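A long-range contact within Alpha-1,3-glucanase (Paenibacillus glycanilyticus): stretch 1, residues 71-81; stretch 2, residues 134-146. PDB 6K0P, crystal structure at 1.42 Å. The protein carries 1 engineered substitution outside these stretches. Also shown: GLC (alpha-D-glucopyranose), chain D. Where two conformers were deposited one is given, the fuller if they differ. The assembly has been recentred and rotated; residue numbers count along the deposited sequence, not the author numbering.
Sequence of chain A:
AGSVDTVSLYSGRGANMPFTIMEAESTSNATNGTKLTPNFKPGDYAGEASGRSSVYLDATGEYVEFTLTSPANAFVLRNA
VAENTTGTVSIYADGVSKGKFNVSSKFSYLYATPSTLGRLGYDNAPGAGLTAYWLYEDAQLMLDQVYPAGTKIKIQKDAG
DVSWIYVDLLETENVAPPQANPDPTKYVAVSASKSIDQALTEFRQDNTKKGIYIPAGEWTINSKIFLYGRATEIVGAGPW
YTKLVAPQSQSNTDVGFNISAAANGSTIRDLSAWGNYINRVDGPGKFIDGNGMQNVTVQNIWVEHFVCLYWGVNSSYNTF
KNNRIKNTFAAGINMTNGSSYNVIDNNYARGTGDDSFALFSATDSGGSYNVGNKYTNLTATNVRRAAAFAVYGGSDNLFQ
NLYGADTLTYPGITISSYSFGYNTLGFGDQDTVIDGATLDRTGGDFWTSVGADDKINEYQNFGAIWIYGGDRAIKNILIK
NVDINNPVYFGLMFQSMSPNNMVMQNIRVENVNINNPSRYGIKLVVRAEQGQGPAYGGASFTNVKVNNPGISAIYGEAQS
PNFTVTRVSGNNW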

ATOM      1  N   PRO A  71       0.679   0.091  25.489  1.00 12.55           N
ATOM      2  CA  PRO A  71      -0.071  -1.082  25.964  1.00 12.64           C
ATOM      3  C   PRO A  71      -0.680  -1.840  24.792  1.00 10.03           C
ATOM      4  O   PRO A  71      -0.995  -1.257  23.758  1.00 11.72           O
ATOM      5  CB  PRO A  71      -1.166  -0.475  26.850  1.00 15.87           C
ATOM      6  CG  PRO A  71      -0.606   0.873  27.265  1.00 14.44           C
ATOM      7  CD  PRO A  71       0.190   1.349  26.090  1.00 13.28           C
ATOM      8  N   ALA A  72      -0.847  -3.154  24.960  1.00 11.26           N
ATOM      9  CA  ALA A  72      -1.390  -3.952  23.864  1.00 10.06           C
ATOM     10  C   ALA A  72      -2.112  -5.189  24.377  1.00 10.40           C
ATOM     11  O   ALA A  72      -1.632  -5.864  25.287  1.00 11.59           O
ATOM     12  CB  ALA A  72      -0.276  -4.392  22.901  1.00 10.76           C
ATOM     13  N   ASN A  73      -3.260  -5.490  23.756  1.00 10.01           N
ATOM     14  CA  ASN A  73      -3.928  -6.779  23.898  1.00 10.78           C
ATOM     15  C   ASN A  73      -4.040  -7.529  22.577  1.00 11.72           C
ATOM     16  O   ASN A  73      -4.614  -8.627  22.549  1.00 12.17           O
ATOM     17  CB  ASN A  73      -5.335  -6.634  24.515  1.00 11.33           C
ATOM     18  CG  ASN A  73      -6.236  -5.667  23.743  1.00 11.34           C
ATOM     19  OD1 ASN A  73      -5.910  -5.236  22.655  1.00 10.87           O
ATOM     20  ND2 ASN A  73      -7.384  -5.319  24.328  1.00 12.04           N
ATOM     21  N   ALA A  74      -3.530  -6.972  21.480  1.00 10.11           N
ATOM     22  CA  ALA A  74      -3.727  -7.570  20.168  1.00  9.55           C
ATOM     23  C   ALA A  74      -2.475  -7.381  19.334  1.00  9.64           C
ATOM     24  O   ALA A  74      -1.735  -6.407  19.510  1.00  9.54           O
ATOM     25  CB  ALA A  74      -4.928  -6.941  19.458  1.00 10.51           C
ATOM     26  N   PHE A  75      -2.258  -8.316  18.410  1.00  9.50           N
ATOM     27  CA  PHE A  75      -0.968  -8.439  17.738  1.00  9.33           C
ATOM     28  C   PHE A  75      -1.163  -8.907  16.309  1.00  9.19           C
ATOM     29  O   PHE A  75      -2.021  -9.757  16.037  1.00 10.14           O
ATOM     30  CB  PHE A  75      -0.067  -9.437  18.480  1.00 10.25           C
ATOM     31  CG  PHE A  75       0.167  -9.060  19.913  1.00 10.03           C
ATOM     32  CD1 PHE A  75       1.183  -8.178  20.247  1.00 12.59           C
ATOM     33  CD2 PHE A  75      -0.674  -9.523  20.911  1.00 11.44           C
ATOM     34  CE1 PHE A  75       1.375  -7.790  21.555  1.00 12.40           C
ATOM     35  CE2 PHE A  75      -0.492  -9.123  22.220  1.00 13.91           C
ATOM     36  CZ  PHE A  75       0.541  -8.268  22.544  1.00 13.57           C
ATOM     37  N   VAL A  76      -0.338  -8.387  15.404  1.00 10.43           N
ATOM     38  CA  VAL A  76      -0.247  -8.909  14.043  1.00  8.69           C
ATOM     39  C   VAL A  76       1.212  -9.249  13.765  1.00 10.49           C
ATOM     40  O   VAL A  76       2.093  -8.387  13.890  1.00 10.33           O
ATOM     41  CB  VAL A  76      -0.809  -7.942  12.988  1.00  9.09           C
ATOM     42  CG1 VAL A  76      -0.691  -8.570  11.595  1.00 10.25           C
ATOM     43  CG2 VAL A  76      -2.277  -7.601  13.295  1.00 10.00           C
ATOM     44  N   LEU A  77       1.469 -10.504  13.406  1.00  9.48           N
ATOM     45  CA  LEU A  77       2.814 -10.980  13.108  1.00  9.88           C
ATOM     46  C   LEU A  77       2.964 -11.136  11.597  1.00  8.09           C
ATOM     47  O   LEU A  77       2.335 -12.013  10.996  1.00 10.02           O
ATOM     48  CB  LEU A  77       3.048 -12.325  13.795  1.00  9.94           C
ATOM     49  CG  LEU A  77       4.484 -12.831  13.739  1.00 11.71           C
ATOM     50  CD1 LEU A  77       5.349 -12.050  14.739  1.00 13.75           C
ATOM     51  CD2 LEU A  77       4.490 -14.321  14.040  1.00 12.67           C
ATOM     52  N   ARG A  78       3.797 -10.295  10.980  1.00  8.08           N
ATOM     53  CA  ARG A  78       4.147 -10.489   9.577  1.00  7.94           C
ATOM     54  C   ARG A  78       5.306 -11.470   9.521  1.00  9.08           C
ATOM     55  O   ARG A  78       6.330 -11.271  10.190  1.00  9.85           O
ATOM     56  CB  ARG A  78       4.538  -9.181   8.887  1.00  9.20           C
ATOM     57  CG  ARG A  78       4.693  -9.320   7.362  1.00  9.91           C
ATOM     58  CD  ARG A  78       4.926  -7.975   6.689  1.00  9.17           C
ATOM     59  NE  ARG A  78       4.589  -7.984   5.264  1.00  9.22           N
ATOM     60  CZ  ARG A  78       5.481  -7.990   4.270  1.00  9.45           C
ATOM     61  NH1 ARG A  78       6.791  -8.025   4.523  1.00 10.81           N
ATOM     62  NH2 ARG A  78       5.061  -7.967   3.012  1.00 10.11           N
ATOM     63  N   ASN A  79       5.129 -12.528   8.735  1.00  9.01           N
ATOM     64  CA  ASN A  79       6.008 -13.681   8.793  1.00  8.84           C
ATOM     65  C   ASN A  79       6.018 -14.381   7.446  1.00  8.94           C
ATOM     66  O   ASN A  79       5.155 -14.155   6.595  1.00  9.79           O
ATOM     67  CB  ASN A  79       5.536 -14.657   9.882  1.00  8.89           C
ATOM     68  CG  ASN A  79       4.240 -15.353   9.507  1.00 10.38           C
ATOM     69  OD1 ASN A  79       4.259 -16.408   8.862  1.00  9.93           O
ATOM     70  ND2 ASN A  79       3.104 -14.753   9.887  1.00 10.46           N
ATOM     71  N   ALA A  80       7.012 -15.245   7.260  1.00 10.04           N
ATOM     72  CA  ALA A  80       7.036 -16.135   6.105  1.00 10.02           C
ATOM     73  C   ALA A  80       7.237 -17.559   6.594  1.00  9.74           C
ATOM     74  O   ALA A  80       8.121 -17.818   7.421  1.00  9.67           O
ATOM     75  CB  ALA A  80       8.142 -15.754   5.108  1.00  9.94           C
ATOM     76  N   VAL A  81       6.408 -18.474   6.090  1.00  9.43           N
ATOM     77  CA  VAL A  81       6.542 -19.903   6.360  1.00 10.00           C
ATOM     78  C   VAL A  81       6.638 -20.629   5.026  1.00 11.55           C
ATOM     79  O   VAL A  81       6.526 -20.009   3.962  1.00 11.99           O
ATOM     80  CB  VAL A  81       5.381 -20.439   7.224  1.00 10.33           C
ATOM     81  CG1 VAL A  81       5.403 -19.763   8.588  1.00 12.31           C
ATOM     82  CG2 VAL A  81       4.024 -20.234   6.543  1.00 10.61           C
ATOM     83  N   TRP A 134       6.418 -12.646  -3.272  1.00  9.59           N
ATOM     84  CA  TRP A 134       5.324 -12.300  -2.356  1.00 10.81           C
ATOM     85  C   TRP A 134       5.236 -13.320  -1.215  1.00 10.34           C
ATOM     86  O   TRP A 134       4.214 -13.978  -0.995  1.00 10.21           O
ATOM     87  CB  TRP A 134       3.983 -12.158  -3.090  1.00 11.20           C
ATOM     88  CG  TRP A 134       3.917 -11.044  -4.092  1.00  9.18           C
ATOM     89  CD1 TRP A 134       4.966 -10.364  -4.668  1.00  9.69           C
ATOM     90  CD2 TRP A 134       2.724 -10.465  -4.624  1.00 10.62           C
ATOM     91  NE1 TRP A 134       4.477  -9.413  -5.549  1.00 10.49           N
ATOM     92  CE2 TRP A 134       3.106  -9.459  -5.531  1.00  8.63           C
ATOM     93  CE3 TRP A 134       1.362 -10.719  -4.432  1.00 10.33           C
ATOM     94  CZ2 TRP A 134       2.175  -8.695  -6.234  1.00  9.24           C
ATOM     95  CZ3 TRP A 134       0.437  -9.955  -5.120  1.00 10.77           C
ATOM     96  CH2 TRP A 134       0.851  -8.951  -6.009  1.00  8.69           C
ATOM     97  N   LEU A 135       6.346 -13.427  -0.490  1.00  9.78           N
ATOM     98  CA  LEU A 135       6.595 -14.535   0.420  1.00  9.37           C
ATOM     99  C   LEU A 135       6.007 -14.328   1.807  1.00  9.74           C
ATOM    100  O   LEU A 135       5.810 -15.313   2.525  1.00 11.02           O
ATOM    101  CB  LEU A 135       8.105 -14.738   0.564  1.00 11.79           C
ATOM    102  CG  LEU A 135       8.872 -14.917  -0.747  1.00 10.16           C
ATOM    103  CD1 LEU A 135      10.370 -14.792  -0.491  1.00 11.18           C
ATOM    104  CD2 LEU A 135       8.550 -16.276  -1.346  1.00 13.69           C
ATOM    105  N   TYR A 136       5.739 -13.084   2.199  1.00 10.23           N
ATOM    106  CA  TYR A 136       5.283 -12.767   3.546  1.00  9.46           C
ATOM    107  C   TYR A 136       3.762 -12.730   3.635  1.00  9.58           C
ATOM    108  O   TYR A 136       3.065 -12.438   2.661  1.00 11.62           O
ATOM    109  CB  TYR A 136       5.884 -11.433   4.019  1.00  9.72           C
ATOM    110  CG  TYR A 136       7.322 -11.618   4.431  1.00  8.77           C
ATOM    111  CD1 TYR A 136       7.636 -12.014   5.722  1.00 10.08           C
ATOM    112  CD2 TYR A 136       8.360 -11.472   3.518  1.00  8.88           C
ATOM    113  CE1 TYR A 136       8.946 -12.254   6.105  1.00  9.42           C
ATOM    114  CE2 TYR A 136       9.681 -11.692   3.899  1.00 10.12           C
ATOM    115  CZ  TYR A 136       9.963 -12.082   5.193  1.00 10.57           C
ATOM    116  OH  TYR A 136      11.262 -12.313   5.591  1.00 11.25           O
ATOM    117  N   GLU A 137       3.257 -13.063   4.817  1.00  9.09           N
ATOM    118  CA  GLU A 137       1.842 -12.911   5.124  1.00  9.45           C
ATOM    119  C   GLU A 137       1.703 -12.660   6.620  1.00  9.88           C
ATOM    120  O   GLU A 137       2.697 -12.556   7.350  1.00  9.73           O
ATOM    121  CB  GLU A 137       1.022 -14.107   4.627  1.00  9.63           C
ATOM    122  CG  GLU A 137       0.106 -13.775   3.443  1.00  9.44           C
ATOM    123  CD  GLU A 137      -1.042 -12.861   3.823  1.00 10.02           C
ATOM    124  OE1 GLU A 137      -1.575 -12.161   2.939  1.00  9.91           O
ATOM    125  OE2 GLU A 137      -1.434 -12.863   5.011  1.00 10.62           O
ATOM    126  N   ASP A 138       0.459 -12.538   7.081  1.00  9.32           N
ATOM    127  CA  ASP A 138       0.199 -12.023   8.417  1.00  8.56           C
ATOM    128  C   ASP A 138      -0.619 -13.008   9.237  1.00 10.03           C
ATOM    129  O   ASP A 138      -1.465 -13.741   8.708  1.00 11.93           O
ATOM    130  CB  ASP A 138      -0.600 -10.715   8.369  1.00  8.08           C
ATOM    131  CG  ASP A 138       0.174  -9.553   7.777  1.00  9.66           C
ATOM    132  OD1 ASP A 138       1.386  -9.689   7.462  1.00  9.96           O
ATOM    133  OD2 ASP A 138      -0.460  -8.484   7.623  1.00 10.01           O
ATOM    134  N   ALA A 139      -0.386 -12.988  10.546  1.00  8.54           N
ATOM    135  CA  ALA A 139      -1.216 -13.716  11.499  1.00  8.65           C
ATOM    136  C   ALA A 139      -1.715 -12.740  12.554  1.00  9.69           C
ATOM    137  O   ALA A 139      -0.950 -11.908  13.053  1.00 10.75           O
ATOM    138  CB  ALA A 139      -0.412 -14.832  12.176  1.00  9.80           C
ATOM    139  N   GLN A 140      -2.998 -12.845  12.897  1.00  9.12           N
ATOM    140  CA  GLN A 140      -3.655 -11.926  13.822  1.00 10.22           C
ATOM    141  C   GLN A 140      -4.053 -12.667  15.093  1.00  9.17           C
ATOM    142  O   GLN A 140      -4.580 -13.783  15.029  1.00 11.07           O
ATOM    143  CB  GLN A 140      -4.919 -11.325  13.185  1.00 10.75           C
ATOM    144  CG  GLN A 140      -4.690 -10.565  11.873  1.00 10.32           C
ATOM    145  CD  GLN A 140      -4.496 -11.476  10.667  1.00  9.74           C
ATOM    146  OE1 GLN A 140      -5.015 -12.590  10.623  1.00 11.89           O
ATOM    147  NE2 GLN A 140      -3.719 -11.007   9.695  1.00 10.19           N
ATOM    148  N   LEU A 141      -3.832 -12.038  16.251  1.00  9.72           N
ATOM    149  CA  LEU A 141      -4.105 -12.702  17.522  1.00  9.99           C
ATOM    150  C   LEU A 141      -4.461 -11.680  18.592  1.00 10.21           C
ATOM    151  O   LEU A 141      -3.764 -10.675  18.751  1.00 10.37           O
ATOM    152  CB  LEU A 141      -2.874 -13.488  17.979  1.00 10.33           C
ATOM    153  CG  LEU A 141      -3.039 -14.365  19.219  1.00 11.30           C
ATOM    154  CD1 LEU A 141      -3.951 -15.525  18.896  1.00 12.50           C
ATOM    155  CD2 LEU A 141      -1.665 -14.880  19.678  1.00 13.05           C
ATOM    156  N   MET A 142      -5.528 -11.939  19.337  1.00 11.62           N
ATOM    157  CA  MET A 142      -5.884 -11.123  20.489  0.59 10.31           C
ATOM    158  C   MET A 142      -5.707 -11.951  21.751  1.00 10.36           C
ATOM    159  O   MET A 142      -6.046 -13.138  21.782  1.00 13.38           O
ATOM    160  CB  MET A 142      -7.322 -10.606  20.393  0.59 13.50           C
ATOM    161  CG  MET A 142      -7.781  -9.756  21.585  0.59 15.37           C
ATOM    162  SD  MET A 142      -9.222  -8.729  21.205  0.59 18.89           S
ATOM    163  CE  MET A 142      -9.474  -9.247  19.515  0.59  4.71           C
ATOM    164  N   LEU A 143      -5.144 -11.325  22.784  1.00 11.06           N
ATOM    165  CA  LEU A 143      -4.930 -11.946  24.082  1.00 12.19           C
ATOM    166  C   LEU A 143      -5.947 -11.395  25.073  1.00 13.50           C
ATOM    167  O   LEU A 143      -6.481 -10.299  24.895  1.00 13.02           O
ATOM    168  CB  LEU A 143      -3.507 -11.671  24.587  1.00 13.29           C
ATOM    169  CG  LEU A 143      -2.366 -12.248  23.741  1.00 13.05           C
ATOM    170  CD1 LEU A 143      -1.024 -12.011  24.420  1.00 14.61           C
ATOM    171  CD2 LEU A 143      -2.588 -13.734  23.482  1.00 13.68           C
ATOM    172  N   ASP A 144      -6.201 -12.156  26.138  1.00 14.33           N
ATOM    173  CA  ASP A 144      -7.247 -11.802  27.093  1.00 14.54           C
ATOM    174  C   ASP A 144      -6.765 -10.858  28.188  1.00 15.33           C
ATOM    175  O   ASP A 144      -7.368 -10.816  29.265  1.00 16.51           O
ATOM    176  CB  ASP A 144      -7.928 -13.049  27.674  1.00 14.92           C
ATOM    177  CG  ASP A 144      -7.052 -13.818  28.655  1.00 18.87           C
ATOM    178  OD1 ASP A 144      -5.873 -13.457  28.855  1.00 17.97           O
ATOM    179  OD2 ASP A 144      -7.575 -14.789  29.249  1.00 24.02           O
ATOM    180  N   GLN A 145      -5.699 -10.101  27.937  1.00 13.63           N
ATOM    181  CA  GLN A 145      -5.218  -9.113  28.889  1.00 13.67           C
ATOM    182  C   GLN A 145      -4.544  -7.989  28.120  1.00 13.11           C
ATOM    183  O   GLN A 145      -3.927  -8.222  27.075  1.00 13.39           O
ATOM    184  CB  GLN A 145      -4.215  -9.739  29.878  1.00 20.03           C
ATOM    185  CG  GLN A 145      -3.730  -8.785  30.956  1.00 30.17           C
ATOM    186  CD  GLN A 145      -2.628  -9.375  31.816  1.00 30.76           C
ATOM    187  OE1 GLN A 145      -2.608 -10.577  32.085  1.00 34.18           O
ATOM    188  NE2 GLN A 145      -1.700  -8.529  32.247  1.00 33.46           N
ATOM    189  N   VAL A 146      -4.657  -6.772  28.639  1.00 13.20           N
ATOM    190  CA  VAL A 146      -3.886  -5.641  28.135  1.00 13.64           C
ATOM    191  C   VAL A 146      -2.544  -5.659  28.860  1.00 15.60           C
ATOM    192  O   VAL A 146      -2.489  -5.537  30.092  1.00 18.46           O
ATOM    193  CB  VAL A 146      -4.620  -4.310  28.372  1.00 14.15           C
ATOM    194  CG1 VAL A 146      -3.738  -3.140  27.964  1.00 16.86           C
ATOM    195  CG2 VAL A 146      -5.936  -4.268  27.608  1.00 15.48           C
TER
HETATM  196  C1  GLC D   1     -10.240 -15.913  11.820  1.00 23.91           C
HETATM  197  C2  GLC D   1      -9.471 -16.629  10.728  1.00 24.29           C
HETATM  198  C3  GLC D   1      -8.181 -17.333  11.170  1.00 21.51           C
HETATM  199  C4  GLC D   1      -7.450 -16.432  12.112  1.00 21.82           C
HETATM  200  C5  GLC D   1      -8.360 -16.147  13.270  1.00 21.95           C
HETATM  201  C6  GLC D   1      -7.671 -15.361  14.377  1.00 20.77           C
HETATM  202  O1  GLC D   1     -10.983 -16.808  12.502  1.00 21.72           O
HETATM  203  O2  GLC D   1     -10.347 -17.500  10.061  1.00 23.33           O
HETATM  204  O3  GLC D   1      -7.312 -17.400  10.072  1.00 19.87           O
HETATM  205  O4  GLC D   1      -6.310 -17.095  12.574  1.00 19.15           O
HETATM  206  O5  GLC D   1      -9.364 -15.326  12.753  1.00 23.97           O
HETATM  207  O6  GLC D   1      -7.147 -14.123  13.963  1.00 20.69           O
HETATM  208  O   HOH W   1       1.798  -7.820   5.485  1.00  8.83           O
HETATM  209  O   HOH W   2       4.254 -16.980   4.061  1.00 11.30           O

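Stretch 2 runs antiparallel to stretch 1, and a ladder of backbone hydrogen bonds joins the two strands. Leu135 O receives a hydrogen bond from water 2 (2.7 Å). The same water accepts a weak one from Val81 N (3.3 Å), so it links the two stretches beyond the ladder. Tyr136 points toward stretch 1. Ala80 CB lies over the face of its ring, 3.9 Å from the centroid, in a CH-pi contact. Tyr136 CB sits over one face of the Arg78 guanidinium, 3.5 Å from Arg78 CZ.

Glu137 pairs with Asn79 through two hydrogen bonds, Glu137 N to Asn79 O and Asn79 N to Glu137 O, both 2.8 Å. Its carboxylate turns back to its own strand: Glu137 OE2 accepts from Asp138 N at 2.8 Å. Asp138 faces Arg78 in a non-hydrogen-bonded pair. Arg78 NE and Asp138 OD1 are 4.2 Å apart, too far for a salt bridge. Water 1 bridges them from the side, accepting from Arg78 NE and donating to Asp138 OD1, each at 2.8 Å.

Ala139 repeats the double hydrogen bond with Leu77: Leu77 N to Ala139 O is 2.8 Å, and Ala139 N to Leu77 O is 2.9 Å. Gln140 sits opposite Val76, with Gln140 CG 4.1 Å from Val76 CG2. Its carbonyl is free of this ladder and accepts from the glucose, GLC O6 to Gln140 O at 2.8 Å. Leu141 pairs with Phe75: Phe75 N to Leu141 O is 2.8 Å, and Leu141 N to Phe75 O is 2.9 Å.

Met142 lies across from Ala74. Leu143 N then donates to Asn73 O at 2.8 Å, nearly straight at 170°. Leu143 CD1 also packs 3.7 Å from Phe75 CE2. The chain turns at Asp144 and Gln145. Beyond the turn, Val146 CG1 meets Pro71 CB at 3.9 Å.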